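Local structure of Phospholipase/Carboxylesterase (Haliangium ochraceum, 4Q82) at residues A[120-125]-A[271-276]; A[80-85]-A[147-152]. The protein is probably an exported or membrane-anchored alpha/beta-hydrolase-type enzyme that cleaves ester bonds, of the phospholipase or carboxylesterase kind. All coordinates share one frame; numbering follows the deposited sequence.

Overall arrangement
Both contacts involve the central region of a mixed eight-stranded sheet. Their strands, 124-128 and 80-86, are neighbours and run parallel. Probable backbone hydrogen bonds join Val124 to Pro81 and Met83. The contact centres lie about 12 Å apart. Contact 1 brings helix 268-273 to the entry of strand 124-128, and contact 2 packs helix 138-151 on strand 80-86. Met83 and Leu82 point to opposite faces of the sheet, and the two helices lie on those faces. Along the chain the segments alternate: 80-85, 120-125, 147-152, 271-276. The helix near the C-terminus packs against the middle strands of the sheet, consistent with an alpha/beta-hydrolase core.

Contact 1 (A[120-125]-A[271-276]); sequences ERPFVV and WLLSQS
Leu273 pushes its branched end against Phe123 and Pro122. It is the main contributor from segment 271-276. The Phe123 ring meets it with its outer end. CZ of Phe123 lies 3.6 Å from CG of Leu273, and CE1 of Phe123 lies 3.7 Å from CD2 of Leu273. The leucine approaches the ring obliquely. Its CG is anti to its own carbonyl carbon (chi1 -73°), which carries both methyls out from the helix toward the loop. The same methyls meet the proline. CD1 of Leu273 is 3.8 Å from CG of Pro122, and CD2 of Leu273 is 3.9 Å from that same CG. The leucine fork is therefore shared between an aromatic ring and a pyrrolidine ring.

Phe123 is buried and also rests on Met83 and Tyr160. Pro122 touches Pro81. Leu272 turns toward the same region and packs on Met83 and Val188.

Polar bonds hold the chain after the helix, within the segment and beyond it. OG of Ser274 donates to O of Trp271 at 2.6 Å, tilted 16° from the carbonyl plane. NE2 of Gln275 sits 3.4 Å above the Trp271 ring, toward its rim, and is hydrogen-bonded to OD2 of Asp242.

Replacing Leu273 by an alanine would remove the fork, and the outer end of Phe123 and the CG of Pro122 would probably both lose their partner from this helix. No hydrogen bond crosses between the two segments. Their attachment is apolar, by van der Waals contact and exclusion of water, with no directional bond to set its register.

Contact 2 (A[80-85]-A[147-152]); sequences APLMVF and FAVDTY
Ala148, which meets Leu82 across the contact, shares its segment with two aromatic rings, Phe147 and Tyr152. One face of the Phe147 ring carries OG1 of Thr151, 3.2 Å above the plane and toward the rim. Phe67 and Phe144 also meet this ring. One face of the Tyr152 ring carries CG2 of Thr151, again toward the rim. At its edge, in plane, lies O of Ala148. OH of Tyr152 is hydrogen-bonded to Glu69. Thr151 thus touches both rings, and its OG1 donates to O of Phe147 at 2.7 Å. O of Ala148 accepts from N of Thr151 and from N of Tyr152, both on the same face of the carbonyl.

Helix 138-151 is the crossover of a beta-alpha-beta unit. It leads from strand 124-128 to strand 158-163 and passes over strand 80-86, which lies between them in the sheet. The short segments run nearly antiparallel, at 152°, with axes 10.4 Å apart.

The touching groups are all aliphatic. Leu82 has CG anti to its backbone N (chi1 166°), and its CD2 reaches the helix. That methyl is 3.8 Å from CB of Ala148 and 4.3 Å from CG2 of Val149. CG2 of Val84 comes within 4.5 Å of CB of Ala148. Ala148 also touches Leu126, and Val149 touches Ile159, on the strands that border 80-86.

Contact 1 (A[120-125]-A[271-276])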
ATOM      1  N   GLU A 120      14.144  -6.038 -10.318  0.65 25.66           N
ATOM      2  CA  GLU A 120      13.259  -5.870 -11.442  0.65 27.23           C
ATOM      3  C   GLU A 120      12.035  -4.999 -11.134  0.65 25.33           C
ATOM      4  O   GLU A 120      11.412  -4.481 -11.984  0.65 26.08           O
ATOM      5  CB  GLU A 120      12.838  -7.222 -11.973  0.65 30.28           C
ATOM      6  CG  GLU A 120      14.033  -8.090 -12.384  0.65 35.27           C
ATOM      7  CD  GLU A 120      15.053  -7.326 -13.215  0.65 40.10           C
ATOM      8  OE1 GLU A 120      14.667  -6.904 -14.325  0.65 42.75           O
ATOM      9  OE2 GLU A 120      16.230  -7.132 -12.790  0.65 41.35           O
ATOM     10  N   ARG A 121      11.732  -4.876  -9.870  1.00 22.42           N
ATOM     11  CA  ARG A 121      10.578  -4.075  -9.476  1.00 20.66           C
ATOM     12  C   ARG A 121      10.840  -2.584  -9.655  1.00 20.85           C
ATOM     13  O   ARG A 121      11.805  -2.046  -9.094  1.00 21.79           O
ATOM     14  CB  ARG A 121      10.189  -4.403  -8.036  1.00 18.34           C
ATOM     15  CG  ARG A 121       9.673  -5.848  -7.969  1.00 19.58           C
ATOM     16  CD  ARG A 121       9.382  -6.329  -6.521  1.00 16.95           C
ATOM     17  NE  ARG A 121       9.029  -7.752  -6.564  1.00 16.99           N
ATOM     18  CZ  ARG A 121       8.926  -8.515  -5.473  1.00 17.04           C
ATOM     19  NH1 ARG A 121       9.173  -7.985  -4.278  1.00 15.98           N
ATOM     20  NH2 ARG A 121       8.599  -9.799  -5.580  1.00 17.65           N
ATOM     21  N   PRO A 122       9.991  -1.917 -10.452  1.00 21.53           N
ATOM     22  CA  PRO A 122      10.303  -0.549 -10.900  1.00 22.73           C
ATOM     23  C   PRO A 122       9.787   0.565  -9.991  1.00 22.07           C
ATOM     24  O   PRO A 122      10.011   1.740 -10.328  1.00 23.06           O
ATOM     25  CB  PRO A 122       9.606  -0.473 -12.257  1.00 24.76           C
ATOM     26  CG  PRO A 122       8.384  -1.332 -12.063  1.00 23.57           C
ATOM     27  CD  PRO A 122       8.876  -2.504 -11.217  1.00 22.48           C
ATOM     28  N   PHE A 123       9.137   0.209  -8.882  1.00 19.93           N
ATOM     29  CA  PHE A 123       8.501   1.190  -7.992  1.00 19.45           C
ATOM     30  C   PHE A 123       9.467   2.010  -7.146  1.00 19.00           C
ATOM     31  O   PHE A 123      10.387   1.462  -6.535  1.00 19.37           O
ATOM     32  CB  PHE A 123       7.539   0.500  -7.007  1.00 18.26           C
ATOM     33  CG  PHE A 123       6.687  -0.588  -7.607  1.00 17.94           C
ATOM     34  CD1 PHE A 123       5.448  -0.297  -8.167  1.00 16.40           C
ATOM     35  CD2 PHE A 123       7.097  -1.921  -7.548  1.00 17.28           C
ATOM     36  CE1 PHE A 123       4.632  -1.311  -8.689  1.00 16.65           C
ATOM     37  CE2 PHE A 123       6.312  -2.936  -8.050  1.00 16.64           C
ATOM     38  CZ  PHE A 123       5.060  -2.648  -8.627  1.00 17.02           C
ATOM     39  N   VAL A 124       9.218   3.315  -7.049  1.00 23.13           N
ATOM     40  CA  VAL A 124       9.589   4.030  -5.843  1.00 22.18           C
ATOM     41  C   VAL A 124       8.697   3.471  -4.737  1.00 21.25           C
ATOM     42  O   VAL A 124       7.477   3.405  -4.920  1.00 21.30           O
ATOM     43  CB  VAL A 124       9.383   5.554  -5.980  1.00 23.04           C
ATOM     44  CG1 VAL A 124       9.553   6.244  -4.640  1.00 23.29           C
ATOM     45  CG2 VAL A 124      10.355   6.121  -7.026  1.00 24.82           C
ATOM     46  N   VAL A 125       9.275   3.047  -3.610  1.00 20.81           N
ATOM     47  CA  VAL A 125       8.451   2.533  -2.499  1.00 18.57           C
ATOM     48  C   VAL A 125       8.646   3.405  -1.275  1.00 18.21           C
ATOM     49  O   VAL A 125       9.769   3.519  -0.759  1.00 19.64           O
ATOM     50  CB  VAL A 125       8.789   1.057  -2.126  1.00 16.76           C
ATOM     51  CG1 VAL A 125       7.818   0.538  -1.034  1.00 15.45           C
ATOM     52  CG2 VAL A 125       8.677   0.153  -3.360  1.00 18.88           C
ATOM     53  N   TRP A 271       0.147  -7.335 -11.061  1.00 17.40           N
ATOM     54  CA  TRP A 271      -1.232  -6.851 -11.131  1.00 18.09           C
ATOM     55  C   TRP A 271      -1.272  -5.324 -10.999  1.00 17.97           C
ATOM     56  O   TRP A 271      -1.934  -4.647 -11.796  1.00 19.82           O
ATOM     57  CB  TRP A 271      -2.116  -7.505 -10.048  1.00 15.95           C
ATOM     58  CG  TRP A 271      -3.560  -7.044 -10.135  1.00 17.50           C
ATOM     59  CD1 TRP A 271      -4.533  -7.504 -10.994  1.00 19.14           C
ATOM     60  CD2 TRP A 271      -4.172  -6.005  -9.358  1.00 17.43           C
ATOM     61  NE1 TRP A 271      -5.723  -6.816 -10.776  1.00 19.33           N
ATOM     62  CE2 TRP A 271      -5.521  -5.893  -9.782  1.00 18.34           C
ATOM     63  CE3 TRP A 271      -3.712  -5.162  -8.333  1.00 16.20           C
ATOM     64  CZ2 TRP A 271      -6.418  -4.974  -9.206  1.00 18.34           C
ATOM     65  CZ3 TRP A 271      -4.605  -4.249  -7.768  1.00 15.71           C
ATOM     66  CH2 TRP A 271      -5.940  -4.169  -8.205  1.00 17.45           C
ATOM     67  N   LEU A 272      -0.575  -4.777 -10.001  1.00 16.18           N
ATOM     68  CA  LEU A 272      -0.509  -3.317  -9.868  1.00 16.70           C
ATOM     69  C   LEU A 272      -0.039  -2.677 -11.164  1.00 18.35           C
ATOM     70  O   LEU A 272      -0.689  -1.785 -11.713  1.00 19.64           O
ATOM     71  CB  LEU A 272       0.425  -2.909  -8.719  1.00 15.83           C
ATOM     72  CG  LEU A 272      -0.164  -3.078  -7.307  1.00 14.83           C
ATOM     73  CD1 LEU A 272       0.924  -2.780  -6.243  1.00 13.65           C
ATOM     74  CD2 LEU A 272      -1.337  -2.148  -7.088  1.00 15.96           C
ATOM     75  N   LEU A 273       1.080  -3.164 -11.675  1.00 17.90           N
ATOM     76  CA  LEU A 273       1.671  -2.563 -12.874  1.00 21.45           C
ATOM     77  C   LEU A 273       0.765  -2.694 -14.103  1.00 22.95           C
ATOM     78  O   LEU A 273       0.911  -1.947 -15.069  1.00 23.50           O
ATOM     79  CB  LEU A 273       3.046  -3.190 -13.145  1.00 21.69           C
ATOM     80  CG  LEU A 273       4.120  -2.728 -12.141  1.00 22.34           C
ATOM     81  CD1 LEU A 273       5.331  -3.630 -12.181  1.00 21.95           C
ATOM     82  CD2 LEU A 273       4.535  -1.282 -12.406  1.00 24.52           C
ATOM     83  N   SER A 274      -0.181  -3.626 -14.069  1.00 23.48           N
ATOM     84  CA  SER A 274      -1.133  -3.721 -15.173  1.00 25.10           C
ATOM     85  C   SER A 274      -2.216  -2.621 -15.089  1.00 25.07           C
ATOM     86  O   SER A 274      -2.986  -2.423 -16.029  1.00 24.76           O
ATOM     87  CB  SER A 274      -1.779  -5.106 -15.211  1.00 24.77           C
ATOM     88  OG  SER A 274      -2.776  -5.226 -14.215  1.00 24.95           O
ATOM     89  N   GLN A 275      -2.263  -1.901 -13.972  1.00 22.98           N
ATOM     90  CA  GLN A 275      -3.247  -0.828 -13.787  1.00 24.31           C
ATOM     91  C   GLN A 275      -2.634   0.539 -14.001  1.00 26.57           C
ATOM     92  O   GLN A 275      -1.492   0.763 -13.617  1.00 26.30           O
ATOM     93  CB  GLN A 275      -3.844  -0.892 -12.367  1.00 22.01           C
ATOM     94  CG  GLN A 275      -4.291  -2.294 -11.972  1.00 21.24           C
ATOM     95  CD  GLN A 275      -5.383  -2.824 -12.877  1.00 24.81           C
ATOM     96  OE1 GLN A 275      -6.174  -2.061 -13.405  1.00 24.96           O
ATOM     97  NE2 GLN A 275      -5.438  -4.139 -13.043  1.00 26.60           N
ATOM     98  N   SER A 276      -3.396   1.465 -14.578  1.00 28.83           N
ATOM     99  CA  SER A 276      -2.926   2.830 -14.711  1.00 31.40           C
ATOM    100  C   SER A 276      -4.094   3.769 -14.952  1.00 34.20           C
ATOM    101  O   SER A 276      -5.156   3.335 -15.397  1.00 35.51           O
ATOM    102  CB  SER A 276      -1.916   2.952 -15.862  1.00 34.07           C
ATOM    103  OG  SER A 276      -2.555   2.729 -17.097  1.00 35.85           O
TER

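Contact 2 (A[80-85]-A[147-152])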
ATOM      1  N   ALA A  80       8.995   7.028 -12.497  1.00 32.77           N
ATOM      2  CA  ALA A  80       8.811   5.679 -11.962  1.00 30.66           C
ATOM      3  C   ALA A  80       7.425   5.502 -11.382  1.00 29.95           C
ATOM      4  O   ALA A  80       6.865   6.451 -10.840  1.00 29.46           O
ATOM      5  CB  ALA A  80       9.860   5.383 -10.895  1.00 29.91           C
ATOM      6  N   PRO A  81       6.866   4.285 -11.470  1.00 28.65           N
ATOM      7  CA  PRO A  81       5.629   4.043 -10.715  1.00 26.75           C
ATOM      8  C   PRO A  81       5.885   4.243  -9.234  1.00 25.09           C
ATOM      9  O   PRO A  81       7.021   4.101  -8.788  1.00 25.18           O
ATOM     10  CB  PRO A  81       5.287   2.578 -11.030  1.00 26.58           C
ATOM     11  CG  PRO A  81       6.574   1.977 -11.523  1.00 27.49           C
ATOM     12  CD  PRO A  81       7.325   3.087 -12.193  1.00 29.04           C
ATOM     13  N   LEU A  82       4.845   4.599  -8.487  1.00 24.01           N
ATOM     14  CA  LEU A  82       4.981   4.884  -7.071  1.00 22.57           C
ATOM     15  C   LEU A  82       4.119   3.923  -6.269  1.00 20.98           C
ATOM     16  O   LEU A  82       2.954   3.679  -6.610  1.00 20.78           O
ATOM     17  CB  LEU A  82       4.575   6.330  -6.752  1.00 23.36           C
ATOM     18  CG  LEU A  82       4.358   6.691  -5.280  1.00 22.20           C
ATOM     19  CD1 LEU A  82       5.683   6.626  -4.543  1.00 21.67           C
ATOM     20  CD2 LEU A  82       3.781   8.103  -5.193  1.00 23.78           C
HETATM   21  N   MSE A  83       4.700   3.375  -5.207  1.00 19.08           N
HETATM   22  CA  MSE A  83       3.952   2.577  -4.257  1.00 17.44           C
HETATM   23  C   MSE A  83       4.083   3.193  -2.880  1.00 20.61           C
HETATM   24  O   MSE A  83       5.201   3.376  -2.388  1.00 18.86           O
HETATM   25  CB  MSE A  83       4.464   1.127  -4.233  1.00 16.54           C
HETATM   26  CG  MSE A  83       3.740   0.238  -3.224  1.00 15.63           C
HETATM   27 SE   MSE A  83       4.617  -1.512  -3.024  0.64 20.05          SE
HETATM   28  CE  MSE A  83       4.452  -2.145  -4.870  1.00 15.29           C
ATOM     29  N   VAL A  84       2.952   3.498  -2.244  1.00 16.44           N
ATOM     30  CA  VAL A  84       3.008   3.983  -0.866  1.00 16.04           C
ATOM     31  C   VAL A  84       2.384   2.901   0.007  1.00 17.36           C
ATOM     32  O   VAL A  84       1.237   2.482  -0.218  1.00 17.26           O
ATOM     33  CB  VAL A  84       2.288   5.323  -0.689  1.00 17.02           C
ATOM     34  CG1 VAL A  84       2.322   5.781   0.798  1.00 21.28           C
ATOM     35  CG2 VAL A  84       2.946   6.405  -1.587  1.00 18.98           C
ATOM     36  N   PHE A  85       3.162   2.430   0.975  1.00 15.92           N
ATOM     37  CA  PHE A  85       2.754   1.308   1.836  1.00 14.97           C
ATOM     38  C   PHE A  85       2.516   1.790   3.268  1.00 15.62           C
ATOM     39  O   PHE A  85       3.379   2.488   3.834  1.00 16.74           O
ATOM     40  CB  PHE A  85       3.831   0.211   1.844  1.00 14.25           C
ATOM     41  CG  PHE A  85       3.727  -0.709   3.050  1.00 13.40           C
ATOM     42  CD1 PHE A  85       2.727  -1.674   3.107  1.00 12.52           C
ATOM     43  CD2 PHE A  85       4.599  -0.574   4.130  1.00 13.63           C
ATOM     44  CE1 PHE A  85       2.598  -2.543   4.240  1.00 12.96           C
ATOM     45  CE2 PHE A  85       4.488  -1.400   5.250  1.00 13.67           C
ATOM     46  CZ  PHE A  85       3.484  -2.398   5.310  1.00 13.00           C
ATOM     47  N   PHE A 147       2.446  14.876  -0.924  1.00 31.36           N
ATOM     48  CA  PHE A 147       3.874  15.063  -0.714  1.00 31.01           C
ATOM     49  C   PHE A 147       4.698  14.187  -1.652  1.00 29.88           C
ATOM     50  O   PHE A 147       5.660  14.661  -2.270  1.00 31.13           O
ATOM     51  CB  PHE A 147       4.264  14.753   0.730  1.00 30.02           C
ATOM     52  CG  PHE A 147       5.730  14.453   0.901  1.00 31.05           C
ATOM     53  CD1 PHE A 147       6.643  15.482   1.076  1.00 33.02           C
ATOM     54  CD2 PHE A 147       6.196  13.139   0.877  1.00 29.48           C
ATOM     55  CE1 PHE A 147       7.986  15.212   1.232  1.00 32.97           C
ATOM     56  CE2 PHE A 147       7.538  12.864   1.034  1.00 29.32           C
ATOM     57  CZ  PHE A 147       8.437  13.903   1.204  1.00 30.90           C
ATOM     58  N   ALA A 148       4.322  12.916  -1.759  1.00 28.52           N
ATOM     59  CA  ALA A 148       5.116  11.955  -2.528  1.00 28.32           C
ATOM     60  C   ALA A 148       5.203  12.355  -3.998  1.00 30.46           C
ATOM     61  O   ALA A 148       6.278  12.350  -4.607  1.00 31.07           O
ATOM     62  CB  ALA A 148       4.518  10.533  -2.389  1.00 25.59           C
ATOM     63  N   VAL A 149       4.057  12.711  -4.559  1.00 32.27           N
ATOM     64  CA  VAL A 149       3.966  13.072  -5.959  1.00 34.98           C
ATOM     65  C   VAL A 149       4.687  14.397  -6.222  1.00 37.22           C
ATOM     66  O   VAL A 149       5.274  14.589  -7.284  1.00 38.85           O
ATOM     67  CB  VAL A 149       2.489  13.152  -6.400  1.00 36.21           C
ATOM     68  CG1 VAL A 149       2.361  13.739  -7.784  1.00 39.43           C
ATOM     69  CG2 VAL A 149       1.868  11.770  -6.367  1.00 34.55           C
ATOM     70  N   ASP A 150       4.655  15.308  -5.257  0.59 37.66           N
ATOM     71  CA  ASP A 150       5.325  16.595  -5.435  0.59 39.94           C
ATOM     72  C   ASP A 150       6.841  16.450  -5.338  0.59 39.86           C
ATOM     73  O   ASP A 150       7.587  17.238  -5.919  0.59 41.79           O
ATOM     74  CB  ASP A 150       4.833  17.613  -4.401  0.59 41.16           C
ATOM     75  CG  ASP A 150       5.406  19.005  -4.630  0.59 44.20           C
ATOM     76  OD1 ASP A 150       5.534  19.414  -5.804  0.59 45.84           O
ATOM     77  OD2 ASP A 150       5.731  19.686  -3.634  0.59 45.01           O
ATOM     78  N   THR A 151       7.291  15.432  -4.611  1.00 37.51           N
ATOM     79  CA  THR A 151       8.710  15.309  -4.241  1.00 36.96           C
ATOM     80  C   THR A 151       9.553  14.382  -5.124  1.00 35.54           C
ATOM     81  O   THR A 151      10.734  14.647  -5.352  1.00 36.91           O
ATOM     82  CB  THR A 151       8.840  14.817  -2.787  1.00 35.84           C
ATOM     83  OG1 THR A 151       8.160  15.731  -1.919  1.00 36.57           O
ATOM     84  CG2 THR A 151      10.300  14.705  -2.361  1.00 36.28           C
ATOM     85  N   TYR A 152       8.948  13.310  -5.625  1.00 33.49           N
ATOM     86  CA  TYR A 152       9.694  12.259  -6.329  1.00 32.86           C
ATOM     87  C   TYR A 152       9.403  12.277  -7.821  1.00 33.97           C
ATOM     88  O   TYR A 152       8.369  12.790  -8.248  1.00 34.31           O
ATOM     89  CB  TYR A 152       9.365  10.883  -5.708  1.00 30.47           C
ATOM     90  CG  TYR A 152       9.967  10.771  -4.328  1.00 30.43           C
ATOM     91  CD1 TYR A 152       9.235  11.101  -3.190  1.00 30.22           C
ATOM     92  CD2 TYR A 152      11.294  10.403  -4.164  1.00 30.78           C
ATOM     93  CE1 TYR A 152       9.810  11.027  -1.930  1.00 29.93           C
ATOM     94  CE2 TYR A 152      11.877  10.338  -2.913  1.00 30.62           C
ATOM     95  CZ  TYR A 152      11.135  10.655  -1.798  1.00 30.16           C
ATOM     96  OH  TYR A 152      11.735  10.596  -0.557  1.00 30.13           O
TER